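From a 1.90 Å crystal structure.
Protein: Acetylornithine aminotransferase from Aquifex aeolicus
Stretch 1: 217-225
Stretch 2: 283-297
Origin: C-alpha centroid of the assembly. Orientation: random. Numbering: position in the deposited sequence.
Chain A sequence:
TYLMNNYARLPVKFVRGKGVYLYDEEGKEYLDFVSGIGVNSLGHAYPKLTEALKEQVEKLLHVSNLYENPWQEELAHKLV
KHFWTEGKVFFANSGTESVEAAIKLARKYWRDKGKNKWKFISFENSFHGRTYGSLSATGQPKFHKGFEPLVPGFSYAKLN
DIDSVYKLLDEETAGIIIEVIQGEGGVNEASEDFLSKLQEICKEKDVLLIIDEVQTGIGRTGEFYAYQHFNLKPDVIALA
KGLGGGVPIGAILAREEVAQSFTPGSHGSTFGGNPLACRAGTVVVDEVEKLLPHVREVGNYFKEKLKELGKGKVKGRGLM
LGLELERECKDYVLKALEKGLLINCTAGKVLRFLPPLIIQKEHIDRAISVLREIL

Stretch 1, residues 217-225: GIGRTGEFY
Stretch 2, residues 283-297: VVVDEVEKLLPHVRE

Residues 217-225 form a loop without regular helix or strand. It lies against residues 283-297, part of a longer helix kinked at Pro293 and His294, whose N atoms lack bonds to the preceding turn. The contact buries 515 Å², both sides summed. Gly222 CA and Arg296 CA lie 4.7 Å apart; Phe224 CA and Glu289 CA are 6.7 Å apart.

Gly217 (phi/psi -71/168) makes no contact. It starts a type I' turn ending at Arg220. Ile218 (60/54; chi1 m, chi2 m) points sideways. Ile218 CG2 makes apolar contacts, 4.0 Å from Val284 CG1 and 4.1 Å from Val288 CG2.

Gly219 (81/-12) begins a type I turn to Gly222, closed by a 3.0 Å backbone hydrogen bond from Gly222 N to Gly219 O. Gly219 N donates another to Phe224 O at 3.0 Å. Gly219 CA lies 3.7 Å from Leu292 CD2. A CB here would clash with Val288 CG1, and positive phi favours glycine. Gly219 O sits 3.4 Å from Val295 CG1.

Arg220 (-47/-38; chi1 t) and Thr221 (-100/7; chi1 p) point away from the helix.

Gly222 (110/-20) has no side chain; a CB would be jammed against Thr221 O and tight against Arg296 CG. Gly222 O accepts a 2.8 Å hydrogen bond from Arg296 NH1, near the guanidinium plane.

Glu223 (-122/154; chi1 m, chi2 m, chi3 -39°) starts away, but its end comes nearer. Glu223 OE2 forms a salt bridge with Arg296 NH1 at 3.3 Å. Thus one nitrogen meets both a carbonyl and a carboxylate. Arg296 has chi1 m, chi2 t, chi3 m, chi4 -87°.

Phe224 (-52/-52; chi1 t, chi2 78°) points sideways, but its end comes nearer the helix. Its packing is apolar: Phe224 CZ lies 3.7 Å from Val285 CG1, Phe224 CE1 4.4 Å from Val288 CG1, and Phe224 CB 4.4 Å from Leu292 CD1 (chi1 m, chi2 t). All four contacting valines are chi1 t.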

# COMPACT_ATOMS: atom_id res chain seq x y z
N GLY A 217 -12.97 -0.75 -12.04
CA GLY A 217 -12.65 0.59 -12.49
C GLY A 217 -11.67 0.78 -13.63
O GLY A 217 -10.96 -0.14 -14.05
N ILE A 218 -11.66 2.01 -14.13
CA ILE A 218 -10.77 2.44 -15.20
C ILE A 218 -10.94 1.67 -16.51
O ILE A 218 -9.97 1.12 -17.05
CB ILE A 218 -9.30 2.40 -14.73
CG1 ILE A 218 -9.18 2.90 -13.28
CG2 ILE A 218 -8.44 3.29 -15.63
CD1 ILE A 218 -9.72 4.32 -13.04
N GLY A 219 -12.18 1.62 -17.00
CA GLY A 219 -12.49 0.97 -18.27
C GLY A 219 -12.67 -0.53 -18.37
O GLY A 219 -13.15 -1.03 -19.40
N ARG A 220 -12.30 -1.27 -17.33
CA ARG A 220 -12.41 -2.73 -17.35
C ARG A 220 -13.73 -3.30 -17.87
O ARG A 220 -13.74 -4.31 -18.57
CB ARG A 220 -12.11 -3.29 -15.95
CG ARG A 220 -12.34 -4.79 -15.80
CD ARG A 220 -11.55 -5.62 -16.81
NE ARG A 220 -10.10 -5.42 -16.72
CZ ARG A 220 -9.23 -6.00 -17.54
NH1 ARG A 220 -9.65 -6.82 -18.49
NH2 ARG A 220 -7.93 -5.75 -17.42
N THR A 221 -14.85 -2.66 -17.53
CA THR A 221 -16.15 -3.18 -17.97
C THR A 221 -16.77 -2.48 -19.19
O THR A 221 -17.91 -2.77 -19.55
CB THR A 221 -17.19 -3.14 -16.82
OG1 THR A 221 -17.54 -1.78 -16.54
CG2 THR A 221 -16.61 -3.78 -15.57
N GLY A 222 -16.04 -1.57 -19.83
CA GLY A 222 -16.60 -0.89 -20.99
C GLY A 222 -16.90 0.57 -20.74
O GLY A 222 -17.03 1.36 -21.68
N GLU A 223 -17.03 0.94 -19.47
CA GLU A 223 -17.29 2.32 -19.07
C GLU A 223 -16.13 2.70 -18.16
O GLU A 223 -15.53 1.82 -17.53
CB GLU A 223 -18.61 2.44 -18.31
CG GLU A 223 -19.86 2.18 -19.15
CD GLU A 223 -19.96 3.10 -20.35
OE1 GLU A 223 -19.61 4.29 -20.22
OE2 GLU A 223 -20.40 2.63 -21.43
N PHE A 224 -15.81 3.98 -18.07
CA PHE A 224 -14.71 4.39 -17.21
C PHE A 224 -14.90 3.80 -15.81
O PHE A 224 -13.99 3.18 -15.27
CB PHE A 224 -14.62 5.91 -17.13
CG PHE A 224 -13.28 6.39 -16.68
CD1 PHE A 224 -12.20 6.42 -17.57
CD2 PHE A 224 -13.07 6.76 -15.36
CE1 PHE A 224 -10.93 6.80 -17.13
CE2 PHE A 224 -11.80 7.14 -14.92
CZ PHE A 224 -10.74 7.16 -15.80
N TYR A 225 -16.07 4.02 -15.22
CA TYR A 225 -16.40 3.46 -13.92
C TYR A 225 -17.57 2.52 -14.16
O TYR A 225 -18.53 2.88 -14.84
CB TYR A 225 -16.83 4.55 -12.93
CG TYR A 225 -15.77 5.58 -12.65
CD1 TYR A 225 -14.50 5.21 -12.21
CD2 TYR A 225 -16.05 6.94 -12.79
CE1 TYR A 225 -13.53 6.15 -11.92
CE2 TYR A 225 -15.09 7.90 -12.50
CZ TYR A 225 -13.83 7.50 -12.06
OH TYR A 225 -12.90 8.45 -11.76
N VAL A 283 -1.22 8.75 -17.83
CA VAL A 283 -1.12 8.13 -19.14
C VAL A 283 -2.26 7.13 -19.34
O VAL A 283 -2.94 7.13 -20.36
CB VAL A 283 0.23 7.39 -19.33
CG1 VAL A 283 0.22 6.62 -20.63
CG2 VAL A 283 1.38 8.39 -19.32
N VAL A 284 -2.47 6.28 -18.34
CA VAL A 284 -3.52 5.27 -18.41
C VAL A 284 -4.91 5.88 -18.57
O VAL A 284 -5.70 5.44 -19.40
CB VAL A 284 -3.50 4.38 -17.15
CG1 VAL A 284 -4.72 3.46 -17.15
CG2 VAL A 284 -2.22 3.56 -17.12
N VAL A 285 -5.22 6.89 -17.77
CA VAL A 285 -6.53 7.51 -17.86
C VAL A 285 -6.80 8.10 -19.25
O VAL A 285 -7.89 7.92 -19.79
CB VAL A 285 -6.72 8.58 -16.77
CG1 VAL A 285 -8.01 9.35 -17.01
CG2 VAL A 285 -6.78 7.88 -15.40
N ASP A 286 -5.82 8.78 -19.82
CA ASP A 286 -6.00 9.36 -21.15
C ASP A 286 -6.17 8.27 -22.20
O ASP A 286 -7.05 8.36 -23.06
CB ASP A 286 -4.81 10.25 -21.53
CG ASP A 286 -4.77 11.54 -20.74
OD1 ASP A 286 -5.81 11.92 -20.17
OD2 ASP A 286 -3.70 12.18 -20.71
N GLU A 287 -5.32 7.25 -22.14
CA GLU A 287 -5.39 6.16 -23.11
C GLU A 287 -6.66 5.33 -22.97
O GLU A 287 -7.27 4.96 -23.97
CB GLU A 287 -4.17 5.26 -22.98
CG GLU A 287 -2.86 5.96 -23.30
CD GLU A 287 -2.83 6.51 -24.72
OE1 GLU A 287 -2.97 5.71 -25.66
OE2 GLU A 287 -2.69 7.74 -24.88
N VAL A 288 -7.04 5.04 -21.74
CA VAL A 288 -8.22 4.22 -21.48
C VAL A 288 -9.52 4.85 -21.98
O VAL A 288 -10.36 4.16 -22.54
CB VAL A 288 -8.36 3.91 -19.98
CG1 VAL A 288 -9.76 3.38 -19.67
CG2 VAL A 288 -7.31 2.87 -19.57
N GLU A 289 -9.70 6.15 -21.77
CA GLU A 289 -10.93 6.76 -22.23
C GLU A 289 -11.07 6.67 -23.75
O GLU A 289 -12.17 6.63 -24.27
CB GLU A 289 -11.03 8.22 -21.75
CG GLU A 289 -9.83 9.07 -22.05
CD GLU A 289 -9.91 10.41 -21.34
OE1 GLU A 289 -10.08 10.41 -20.10
OE2 GLU A 289 -9.80 11.46 -22.02
N LYS A 290 -9.94 6.60 -24.45
CA LYS A 290 -9.95 6.48 -25.90
C LYS A 290 -10.27 5.04 -26.31
O LYS A 290 -10.72 4.78 -27.42
CB LYS A 290 -8.60 6.86 -26.49
CG LYS A 290 -8.15 8.29 -26.22
CD LYS A 290 -6.76 8.52 -26.79
CE LYS A 290 -6.19 9.87 -26.37
NZ LYS A 290 -4.80 10.05 -26.88
N LEU A 291 -10.02 4.11 -25.39
CA LEU A 291 -10.24 2.68 -25.63
C LEU A 291 -11.63 2.16 -25.27
O LEU A 291 -12.00 1.06 -25.68
CB LEU A 291 -9.20 1.86 -24.86
CG LEU A 291 -7.75 1.89 -25.34
CD1 LEU A 291 -6.84 1.31 -24.26
CD2 LEU A 291 -7.62 1.09 -26.64
N LEU A 292 -12.38 2.94 -24.50
CA LEU A 292 -13.71 2.51 -24.07
C LEU A 292 -14.56 1.88 -25.16
O LEU A 292 -15.08 0.77 -24.99
CB LEU A 292 -14.45 3.69 -23.41
CG LEU A 292 -13.79 4.21 -22.12
CD1 LEU A 292 -14.66 5.31 -21.50
CD2 LEU A 292 -13.61 3.06 -21.12
N PRO A 293 -14.73 2.56 -26.31
CA PRO A 293 -15.55 1.96 -27.37
C PRO A 293 -14.97 0.60 -27.79
O PRO A 293 -15.72 -0.35 -28.02
CB PRO A 293 -15.47 2.99 -28.49
CG PRO A 293 -15.30 4.29 -27.74
CD PRO A 293 -14.29 3.91 -26.69
N HIS A 294 -13.65 0.52 -27.87
CA HIS A 294 -12.99 -0.73 -28.25
C HIS A 294 -13.22 -1.82 -27.21
O HIS A 294 -13.49 -2.97 -27.56
CB HIS A 294 -11.48 -0.51 -28.43
CG HIS A 294 -11.13 0.29 -29.64
ND1 HIS A 294 -9.83 0.59 -29.97
CD2 HIS A 294 -11.91 0.85 -30.59
CE1 HIS A 294 -9.82 1.31 -31.08
NE2 HIS A 294 -11.07 1.49 -31.48
N VAL A 295 -13.08 -1.46 -25.94
CA VAL A 295 -13.30 -2.42 -24.86
C VAL A 295 -14.69 -3.03 -24.99
O VAL A 295 -14.86 -4.24 -24.90
CB VAL A 295 -13.18 -1.72 -23.48
CG1 VAL A 295 -13.57 -2.68 -22.37
CG2 VAL A 295 -11.75 -1.24 -23.28
N ARG A 296 -15.68 -2.17 -25.22
CA ARG A 296 -17.06 -2.62 -25.36
C ARG A 296 -17.25 -3.57 -26.54
O ARG A 296 -17.89 -4.61 -26.40
CB ARG A 296 -18.00 -1.42 -25.53
CG ARG A 296 -18.21 -0.59 -24.27
CD ARG A 296 -19.39 0.37 -24.42
NE ARG A 296 -19.11 1.46 -25.35
CZ ARG A 296 -18.53 2.61 -25.02
NH1 ARG A 296 -18.15 2.83 -23.77
NH2 ARG A 296 -18.33 3.55 -25.94
N GLU A 297 -16.68 -3.22 -27.69
CA GLU A 297 -16.81 -4.05 -28.89
C GLU A 297 -16.06 -5.38 -28.82
O GLU A 297 -16.65 -6.43 -29.09
CB GLU A 297 -16.34 -3.28 -30.12
CG GLU A 297 -16.48 -4.08 -31.41
CD GLU A 297 -16.05 -3.31 -32.64
OE1 GLU A 297 -16.60 -2.22 -32.89
OE2 GLU A 297 -15.15 -3.81 -33.37